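PDB 5VM2: alcohol dehydrogenase from Escherichia coli, which is of unknown substrate specificity but probably oxidises or reduces a CH-OH group with NAD or NADP, as a member of the zinc-containing alcohol dehydrogenase family. Local coordinates for residues 314-328 with 335-347. Numbering follows the deposited sequence.
Sequences MVTHIYDYRDVQQAF and KRDIIKGVIKISD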
loop_
_atom_site.group_PDB
_atom_site.type_symbol
_atom_site.label_atom_id
_atom_site.label_comp_id
_atom_site.label_asym_id
_atom_site.label_seq_id
_atom_site.Cartn_x
_atom_site.Cartn_y
_atom_site.Cartn_z
ATOM N N MET A 314 -13.157 1.865 2.916
ATOM C CA MET A 314 -12.057 1.871 3.870
ATOM C C MET A 314 -11.668 3.277 4.305
ATOM O O MET A 314 -11.089 3.437 5.386
ATOM C CB MET A 314 -10.853 1.141 3.275
ATOM C CG MET A 314 -11.179 -0.292 2.884
ATOM S SD MET A 314 -9.790 -1.158 2.139
ATOM C CE MET A 314 -8.528 -0.874 3.386
ATOM N N VAL A 315 -12.002 4.295 3.514
ATOM C CA VAL A 315 -11.620 5.670 3.830
ATOM C C VAL A 315 -12.430 6.133 5.036
ATOM O O VAL A 315 -13.651 6.292 4.957
ATOM C CB VAL A 315 -11.826 6.602 2.633
ATOM C CG1 VAL A 315 -11.407 8.021 2.991
ATOM C CG2 VAL A 315 -11.029 6.104 1.447
ATOM N N THR A 316 -11.747 6.360 6.155
ATOM C CA THR A 316 -12.399 6.833 7.367
ATOM C C THR A 316 -12.200 8.323 7.613
ATOM O O THR A 316 -12.938 8.906 8.413
ATOM C CB THR A 316 -11.887 6.045 8.579
ATOM O OG1 THR A 316 -10.455 6.067 8.591
ATOM C CG2 THR A 316 -12.357 4.597 8.501
ATOM N N HIS A 317 -11.232 8.950 6.945
ATOM C CA HIS A 317 -10.940 10.364 7.155
ATOM C C HIS A 317 -10.437 10.979 5.858
ATOM O O HIS A 317 -9.575 10.404 5.187
ATOM C CB HIS A 317 -9.896 10.558 8.261
ATOM C CG HIS A 317 -10.304 10.004 9.589
ATOM N ND1 HIS A 317 -10.082 8.692 9.947
ATOM C CD2 HIS A 317 -10.920 10.584 10.646
ATOM C CE1 HIS A 317 -10.545 8.487 11.167
ATOM N NE2 HIS A 317 -11.057 9.618 11.613
ATOM N N ILE A 318 -10.972 12.148 5.516
ATOM C CA ILE A 318 -10.519 12.927 4.370
ATOM C C ILE A 318 -10.099 14.295 4.881
ATOM O O ILE A 318 -10.895 14.996 5.516
ATOM C CB ILE A 318 -11.610 13.056 3.295
ATOM C CG1 ILE A 318 -11.979 11.679 2.743
ATOM C CG2 ILE A 318 -11.149 13.978 2.174
ATOM C CD1 ILE A 318 -13.182 11.693 1.827
ATOM N N TYR A 319 -8.855 14.676 4.606
ATOM C CA TYR A 319 -8.268 15.941 5.020
ATOM C C TYR A 319 -8.115 16.867 3.821
ATOM O O TYR A 319 -7.820 16.417 2.709
ATOM C CB TYR A 319 -6.900 15.729 5.678
ATOM C CG TYR A 319 -6.911 14.795 6.863
ATOM C CD1 TYR A 319 -6.704 13.431 6.700
ATOM C CD2 TYR A 319 -7.143 15.273 8.147
ATOM C CE1 TYR A 319 -6.719 12.573 7.781
ATOM C CE2 TYR A 319 -7.160 14.421 9.235
ATOM C CZ TYR A 319 -6.949 13.073 9.045
ATOM O OH TYR A 319 -6.966 12.220 10.125
ATOM N N ASP A 320 -8.359 18.158 4.010
ATOM C CA ASP A 320 -8.009 19.131 2.987
ATOM C C ASP A 320 -6.493 19.287 2.915
ATOM O O ASP A 320 -5.777 19.101 3.904
ATOM C CB ASP A 320 -8.670 20.481 3.273
ATOM C CG ASP A 320 -10.121 20.529 2.822
ATOM O OD1 ASP A 320 -10.473 19.797 1.872
ATOM O OD2 ASP A 320 -10.910 21.297 3.415
ATOM N N TYR A 321 -6.010 19.634 1.722
ATOM C CA TYR A 321 -4.571 19.742 1.492
ATOM C C TYR A 321 -3.936 20.823 2.367
ATOM O O TYR A 321 -2.853 20.617 2.928
ATOM C CB TYR A 321 -4.324 20.007 0.005
ATOM C CG TYR A 321 -2.924 20.431 -0.375
ATOM C CD1 TYR A 321 -1.852 19.552 -0.279
ATOM C CD2 TYR A 321 -2.685 21.707 -0.868
ATOM C CE1 TYR A 321 -0.574 19.945 -0.647
ATOM C CE2 TYR A 321 -1.420 22.107 -1.238
ATOM C CZ TYR A 321 -0.366 21.227 -1.127
ATOM O OH TYR A 321 0.890 21.642 -1.499
ATOM N N ARG A 322 -4.598 21.974 2.511
ATOM C CA ARG A 322 -3.969 22.995 3.346
ATOM C C ARG A 322 -3.941 22.592 4.817
ATOM O O ARG A 322 -3.099 23.091 5.571
ATOM C CB ARG A 322 -4.687 24.341 3.180
ATOM C CG ARG A 322 -4.190 25.439 4.126
ATOM C CD ARG A 322 -4.951 26.749 3.939
ATOM N NE ARG A 322 -5.219 27.416 5.214
ATOM C CZ ARG A 322 -5.703 28.650 5.327
ATOM N NH1 ARG A 322 -5.967 29.363 4.240
ATOM N NH2 ARG A 322 -5.915 29.177 6.525
ATOM N N ASP A 323 -4.727 21.594 5.231
ATOM C CA ASP A 323 -4.670 21.049 6.581
ATOM C C ASP A 323 -3.719 19.863 6.697
ATOM O O ASP A 323 -3.949 18.973 7.526
ATOM C CB ASP A 323 -6.072 20.643 7.039
ATOM C CG ASP A 323 -7.041 21.809 7.054
ATOM O OD1 ASP A 323 -6.655 22.901 7.520
ATOM O OD2 ASP A 323 -8.190 21.632 6.597
ATOM N N VAL A 324 -2.647 19.837 5.899
ATOM C CA VAL A 324 -1.841 18.617 5.848
ATOM C C VAL A 324 -1.151 18.358 7.183
ATOM O O VAL A 324 -0.973 17.204 7.589
ATOM C CB VAL A 324 -0.828 18.694 4.688
ATOM C CG1 VAL A 324 0.045 19.936 4.810
ATOM C CG2 VAL A 324 0.035 17.438 4.642
ATOM N N GLN A 325 -0.853 19.399 7.964
ATOM C CA GLN A 325 -0.188 19.202 9.249
ATOM C C GLN A 325 -1.045 18.369 10.193
ATOM O O GLN A 325 -0.575 17.379 10.766
ATOM C CB GLN A 325 0.142 20.557 9.875
ATOM C CG GLN A 325 0.909 20.496 11.199
ATOM C CD GLN A 325 2.186 19.674 11.128
ATOM O OE1 GLN A 325 2.821 19.584 10.079
ATOM N NE2 GLN A 325 2.562 19.063 12.241
ATOM N N GLN A 326 -2.305 18.772 10.378
ATOM C CA GLN A 326 -3.222 17.998 11.207
ATOM C C GLN A 326 -3.381 16.582 10.671
ATOM O O GLN A 326 -3.414 15.618 11.445
ATOM C CB GLN A 326 -4.576 18.702 11.282
ATOM C CG GLN A 326 -5.749 17.770 11.531
ATOM C CD GLN A 326 -7.038 18.517 11.793
ATOM O OE1 GLN A 326 -7.190 19.674 11.397
ATOM N NE2 GLN A 326 -7.974 17.862 12.468
ATOM N N ALA A 327 -3.465 16.440 9.344
ATOM C CA ALA A 327 -3.573 15.120 8.728
ATOM C C ALA A 327 -2.478 14.183 9.216
ATOM O O ALA A 327 -2.737 13.008 9.504
ATOM C CB ALA A 327 -3.524 15.246 7.204
ATOM N N PHE A 328 -1.247 14.684 9.331
ATOM C CA PHE A 328 -0.154 13.822 9.760
ATOM C C PHE A 328 -0.091 13.688 11.273
ATOM O O PHE A 328 0.271 12.618 11.777
ATOM C CB PHE A 328 1.173 14.339 9.203
ATOM C CG PHE A 328 1.456 13.859 7.810
ATOM C CD1 PHE A 328 1.907 12.566 7.588
ATOM C CD2 PHE A 328 1.240 14.684 6.718
ATOM C CE1 PHE A 328 2.156 12.110 6.306
ATOM C CE2 PHE A 328 1.487 14.235 5.432
ATOM C CZ PHE A 328 1.946 12.946 5.226
ATOM N N LYS A 335 -4.088 6.981 15.557
ATOM C CA LYS A 335 -3.928 5.753 14.788
ATOM C C LYS A 335 -4.984 4.716 15.150
ATOM O O LYS A 335 -5.272 3.826 14.342
ATOM C CB LYS A 335 -2.525 5.185 15.022
ATOM C CG LYS A 335 -1.841 4.622 13.790
ATOM C CD LYS A 335 -0.403 4.233 14.105
ATOM C CE LYS A 335 0.131 3.216 13.109
ATOM N NZ LYS A 335 -0.665 1.958 13.126
ATOM N N ARG A 336 -5.576 4.827 16.342
ATOM C CA ARG A 336 -6.553 3.857 16.826
ATOM C C ARG A 336 -7.831 3.854 15.996
ATOM O O ARG A 336 -8.512 2.825 15.919
ATOM C CB ARG A 336 -6.884 4.150 18.292
ATOM C CG ARG A 336 -7.621 3.038 19.019
ATOM C CD ARG A 336 -8.987 3.501 19.518
ATOM N NE ARG A 336 -9.794 2.391 20.022
ATOM C CZ ARG A 336 -10.618 1.662 19.275
ATOM N NH1 ARG A 336 -10.751 1.921 17.980
ATOM N NH2 ARG A 336 -11.310 0.671 19.821
ATOM N N ASP A 337 -8.186 4.989 15.398
ATOM C CA ASP A 337 -9.494 5.153 14.775
ATOM C C ASP A 337 -9.425 5.326 13.264
ATOM O O ASP A 337 -10.461 5.557 12.633
ATOM C CB ASP A 337 -10.227 6.339 15.404
ATOM C CG ASP A 337 -10.847 5.997 16.745
ATOM O OD1 ASP A 337 -11.713 5.098 16.789
ATOM O OD2 ASP A 337 -10.467 6.625 17.756
ATOM N N ILE A 338 -8.246 5.214 12.664
ATOM C CA ILE A 338 -8.073 5.439 11.234
ATOM C C ILE A 338 -7.829 4.100 10.552
ATOM O O ILE A 338 -6.857 3.402 10.863
ATOM C CB ILE A 338 -6.924 6.416 10.942
ATOM C CG1 ILE A 338 -7.191 7.767 11.610
ATOM C CG2 ILE A 338 -6.751 6.587 9.441
ATOM C CD1 ILE A 338 -6.078 8.774 11.418
ATOM N N ILE A 339 -8.719 3.740 9.630
ATOM C CA ILE A 339 -8.435 2.646 8.711
ATOM C C ILE A 339 -7.602 3.148 7.541
ATOM O O ILE A 339 -6.516 2.627 7.258
ATOM C CB ILE A 339 -9.746 1.995 8.237
ATOM C CG1 ILE A 339 -10.570 1.523 9.433
ATOM C CG2 ILE A 339 -9.457 0.841 7.293
ATOM C CD1 ILE A 339 -9.927 0.396 10.198
ATOM N N LYS A 340 -8.084 4.188 6.866
ATOM C CA LYS A 340 -7.338 4.819 5.784
ATOM C C LYS A 340 -7.718 6.289 5.727
ATOM O O LYS A 340 -8.901 6.623 5.608
ATOM C CB LYS A 340 -7.623 4.142 4.440
ATOM C CG LYS A 340 -6.736 4.635 3.302
ATOM C CD LYS A 340 -5.265 4.406 3.605
ATOM C CE LYS A 340 -4.436 4.421 2.333
ATOM N NZ LYS A 340 -2.977 4.507 2.618
ATOM N N GLY A 341 -6.724 7.159 5.821
ATOM C CA GLY A 341 -6.919 8.578 5.617
ATOM C C GLY A 341 -6.388 8.983 4.255
ATOM O O GLY A 341 -5.432 8.402 3.748
ATOM N N VAL A 342 -7.039 9.978 3.653
ATOM C CA VAL A 342 -6.587 10.550 2.394
ATOM C C VAL A 342 -6.599 12.064 2.525
ATOM O O VAL A 342 -7.263 12.634 3.393
ATOM C CB VAL A 342 -7.447 10.110 1.186
ATOM C CG1 VAL A 342 -7.538 8.589 1.112
ATOM C CG2 VAL A 342 -8.828 10.732 1.258
ATOM N N ILE A 343 -5.839 12.712 1.649
ATOM C CA ILE A 343 -5.749 14.164 1.602
ATOM C C ILE A 343 -6.312 14.619 0.265
ATOM O O ILE A 343 -5.866 14.159 -0.794
ATOM C CB ILE A 343 -4.308 14.656 1.799
ATOM C CG1 ILE A 343 -3.817 14.290 3.202
ATOM C CG2 ILE A 343 -4.231 16.156 1.588
ATOM C CD1 ILE A 343 -2.325 14.356 3.371
ATOM N N LYS A 344 -7.306 15.501 0.316
ATOM C CA LYS A 344 -7.956 16.038 -0.870
ATOM C C LYS A 344 -7.210 17.287 -1.322
ATOM O O LYS A 344 -7.056 18.239 -0.550
ATOM C CB LYS A 344 -9.422 16.360 -0.581
ATOM C CG LYS A 344 -10.206 16.831 -1.794
ATOM C CD LYS A 344 -11.634 17.186 -1.417
ATOM C CE LYS A 344 -12.590 16.919 -2.567
ATOM N NZ LYS A 344 -12.087 17.459 -3.858
ATOM N N ILE A 345 -6.733 17.286 -2.565
ATOM C CA ILE A 345 -6.032 18.445 -3.101
ATOM C C ILE A 345 -6.907 19.141 -4.134
ATOM O O ILE A 345 -6.875 18.809 -5.324
ATOM C CB ILE A 345 -4.669 18.058 -3.702
ATOM C CG1 ILE A 345 -3.811 17.350 -2.657
ATOM C CG2 ILE A 345 -3.948 19.294 -4.215
ATOM C CD1 ILE A 345 -2.562 16.740 -3.225
ATOM N N SER A 346 -7.710 20.089 -3.676
ATOM C CA SER A 346 -8.374 21.049 -4.538
ATOM C C SER A 346 -7.640 22.381 -4.444
ATOM O O SER A 346 -6.790 22.587 -3.576
ATOM C CB SER A 346 -9.845 21.211 -4.139
ATOM O OG SER A 346 -9.962 21.514 -2.758
ATOM N N ASP A 347 -7.964 23.290 -5.353
ATOM C CA ASP A 347 -7.402 24.625 -5.236
ATOM C C ASP A 347 -8.205 25.412 -4.210
ATOM O O ASP A 347 -7.640 26.050 -3.321
ATOM C CB ASP A 347 -7.385 25.357 -6.576
ATOM C CG ASP A 347 -6.514 26.598 -6.541
ATOM O OD1 ASP A 347 -5.588 26.642 -5.703
ATOM O OD2 ASP A 347 -6.754 27.530 -7.338
ATOM O OXT ASP A 347 -9.436 25.412 -4.237
HETATM O O HOH W 1 -8.926 20.496 -0.356
#
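Thr316 OG1 is held by two groups: across the contact, Ile339 N donates to it at 3.1 Å, on a bent path (139°), and His317 ND1 is hydrogen-bonded to it at 3.0 Å. The hydroxyl lies near the start of both strands of a beta-alpha-beta unit, in which helix 324-333 carries the chain from strand 315-320 to its parallel neighbour 340-344, whose far edge pairs with strand 28-37. Between the two strands the ladder of a parallel pair starts with Thr316 N to Lys340 O and goes on through Val342 N to His317 O, Tyr319 N to Val342 O (2.9 Å) and Lys344 N to Tyr319 O. On the helix side, the Tyr319 ring receives Ala327 CA over the centre of one face, 3.6 Å above its plane, while Glu330 binds its hydroxyl. Beside it, Ile343 extends CD1 to 4.1 Å from Ala327 CB, and Val324 CG2 and Phe328 add to this packing. The other face of the strands carries Ile318, whose CG1 lies alongside Val342 CG2 at 3.6 Å and which also touches helix 145-163. Lys340 sends its amine away to Glu66, a magnesium ligand. Where the strands end, one water donates to Asp320 OD1 and to Lys344 O and accepts from Ser346 OG.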